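Side-chain contact in VgrG protein (Vibrio cholerae, PDB 4DTH), which carries an actin cross-linking toxin domain that binds ATP and magnesium and probably uses the nucleotide to join G-actin monomers covalently: residues Y69-S74 against S125-L130. Sequence-based numbering, arbitrary orientation.
Sequences YQRPPS and SNHQPL
H127, in the type II beta turn S125–Q128 that follows helix 101-124, is gripped by Y69, R71 and P72 of the loop leaving strand 56-68. Backbone hydrogen bonds from H127 and Q128 to I151 form a G1 beta bulge that ties the turn to strand 150-153. Y69 OH meets H127 ND1 in a 2.7 Å hydrogen bond. The two rings meet rim to rim, with their planes 33° apart. P72 covers one face of the imidazole: its CG sits 3.7 Å from the ring centroid in a CH-pi contact. Because H127 NE2 is also hydrogen-bonded, to the backbone O of S158, both ring nitrogens are engaged and the buried imidazole is fixed in rotation. R71 leaves its backbone with CG anti to the backbone N (chi1 -179°), then bends at chi2 (75°), which carries the guanidinium alongside H127, one of its faces over H127 CB. R71 NH1 donates to H127 O at 2.7 Å, in the carbonyl plane and on a lone pair; NH2 adds a weak bond to the same oxygen. R71 NE bonds to the backbone O of L75, just past the 69-74 segment, which holds the guanidinium from its own loop as well. R71 NH1 also reaches Y69 OH at 3.2 Å, so this hydroxyl oxygen is shared between the arginine and H127 ND1.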
loop_
_atom_site.group_PDB
_atom_site.type_symbol
_atom_site.label_atom_id
_atom_site.label_comp_id
_atom_site.label_asym_id
_atom_site.label_seq_id
_atom_site.Cartn_x
_atom_site.Cartn_y
_atom_site.Cartn_z
ATOM N N TYR A 69 8.577 -12.336 -21.924
ATOM C CA TYR A 69 9.866 -11.808 -22.359
ATOM C C TYR A 69 10.410 -12.652 -23.481
ATOM O O TYR A 69 10.393 -13.883 -23.398
ATOM C CB TYR A 69 10.862 -11.790 -21.186
ATOM C CG TYR A 69 12.275 -11.376 -21.551
ATOM C CD1 TYR A 69 12.567 -10.062 -21.920
ATOM C CD2 TYR A 69 13.329 -12.283 -21.481
ATOM C CE1 TYR A 69 13.874 -9.663 -22.208
ATOM C CE2 TYR A 69 14.639 -11.898 -21.781
ATOM C CZ TYR A 69 14.904 -10.590 -22.153
ATOM O OH TYR A 69 16.193 -10.200 -22.443
ATOM N N GLN A 70 10.904 -11.986 -24.521
ATOM C CA GLN A 70 11.560 -12.641 -25.647
ATOM C C GLN A 70 12.941 -12.021 -25.760
ATOM O O GLN A 70 13.061 -10.817 -26.017
ATOM C CB GLN A 70 10.769 -12.487 -26.967
ATOM C CG GLN A 70 9.375 -13.143 -26.947
ATOM C CD GLN A 70 9.398 -14.623 -26.595
ATOM O OE1 GLN A 70 10.229 -15.409 -27.086
ATOM N NE2 GLN A 70 8.487 -15.031 -25.723
ATOM N N ARG A 71 13.976 -12.848 -25.517
ATOM C CA ARG A 71 15.369 -12.429 -25.619
ATOM C C ARG A 71 15.608 -11.974 -27.060
ATOM O O ARG A 71 15.385 -12.775 -27.973
ATOM C CB ARG A 71 16.308 -13.611 -25.283
ATOM C CG ARG A 71 17.808 -13.285 -25.340
ATOM C CD ARG A 71 18.186 -12.492 -24.128
ATOM N NE ARG A 71 19.589 -12.083 -24.045
ATOM C CZ ARG A 71 20.042 -11.348 -23.036
ATOM N NH1 ARG A 71 19.223 -10.979 -22.059
ATOM N NH2 ARG A 71 21.313 -10.978 -22.993
ATOM N N PRO A 72 16.030 -10.709 -27.301
ATOM C CA PRO A 72 16.300 -10.285 -28.683
ATOM C C PRO A 72 17.307 -11.231 -29.354
ATOM O O PRO A 72 18.291 -11.623 -28.711
ATOM C CB PRO A 72 16.867 -8.873 -28.520
ATOM C CG PRO A 72 16.313 -8.400 -27.225
ATOM C CD PRO A 72 16.327 -9.618 -26.350
ATOM N N PRO A 73 17.037 -11.686 -30.602
ATOM C CA PRO A 73 17.957 -12.632 -31.261
ATOM C C PRO A 73 19.412 -12.178 -31.335
ATOM O O PRO A 73 20.302 -13.006 -31.195
ATOM C CB PRO A 73 17.336 -12.822 -32.651
ATOM C CG PRO A 73 15.908 -12.491 -32.469
ATOM C CD PRO A 73 15.888 -11.371 -31.475
ATOM N N SER A 74 19.656 -10.862 -31.481
ATOM C CA SER A 74 21.003 -10.296 -31.538
ATOM C C SER A 74 21.749 -10.346 -30.192
ATOM O O SER A 74 22.944 -10.051 -30.142
ATOM C CB SER A 74 20.969 -8.875 -32.094
ATOM O OG SER A 74 20.421 -7.964 -31.155
ATOM N N SER A 125 24.616 -1.914 -20.812
ATOM C CA SER A 125 24.395 -3.270 -20.352
ATOM C C SER A 125 22.940 -3.664 -20.575
ATOM O O SER A 125 22.354 -4.330 -19.735
ATOM C CB SER A 125 24.791 -3.395 -18.882
ATOM O OG SER A 125 26.184 -3.170 -18.745
ATOM N N ASN A 126 22.348 -3.234 -21.706
ATOM C CA ASN A 126 20.945 -3.548 -21.987
ATOM C C ASN A 126 20.707 -5.061 -22.016
ATOM O O ASN A 126 21.544 -5.802 -22.543
ATOM C CB ASN A 126 20.473 -2.882 -23.280
ATOM C CG ASN A 126 18.988 -2.584 -23.261
ATOM O OD1 ASN A 126 18.403 -2.272 -22.218
ATOM N ND2 ASN A 126 18.360 -2.637 -24.423
ATOM N N HIS A 127 19.597 -5.512 -21.394
ATOM C CA HIS A 127 19.218 -6.937 -21.290
ATOM C C HIS A 127 20.158 -7.758 -20.400
ATOM O O HIS A 127 20.321 -8.958 -20.606
ATOM C CB HIS A 127 18.995 -7.584 -22.667
ATOM C CG HIS A 127 17.804 -7.049 -23.399
ATOM N ND1 HIS A 127 16.558 -7.632 -23.263
ATOM C CD2 HIS A 127 17.719 -6.034 -24.288
ATOM C CE1 HIS A 127 15.751 -6.944 -24.054
ATOM N NE2 HIS A 127 16.404 -5.979 -24.699
ATOM N N GLN A 128 20.746 -7.095 -19.395
ATOM C CA GLN A 128 21.617 -7.756 -18.427
ATOM C C GLN A 128 21.105 -7.492 -17.018
ATOM O O GLN A 128 20.473 -6.446 -16.778
ATOM C CB GLN A 128 23.050 -7.230 -18.527
ATOM C CG GLN A 128 23.790 -7.712 -19.747
ATOM C CD GLN A 128 25.021 -6.887 -19.875
ATOM O OE1 GLN A 128 25.837 -6.756 -18.982
ATOM N NE2 GLN A 128 25.120 -6.200 -20.943
ATOM N N PRO A 129 21.415 -8.393 -16.045
ATOM C CA PRO A 129 20.972 -8.108 -14.677
ATOM C C PRO A 129 21.737 -6.925 -14.110
ATOM O O PRO A 129 22.865 -6.633 -14.539
ATOM C CB PRO A 129 21.342 -9.373 -13.892
ATOM C CG PRO A 129 22.357 -10.068 -14.694
ATOM C CD PRO A 129 22.185 -9.664 -16.120
ATOM N N LEU A 130 21.127 -6.259 -13.131
ATOM C CA LEU A 130 21.747 -5.189 -12.362
ATOM C C LEU A 130 22.807 -5.870 -11.500
ATOM O O LEU A 130 22.577 -6.990 -11.025
ATOM C CB LEU A 130 20.698 -4.596 -11.403
ATOM C CG LEU A 130 20.215 -3.168 -11.569
ATOM C CD1 LEU A 130 19.724 -2.638 -10.231
ATOM C CD2 LEU A 130 21.301 -2.229 -12.076
#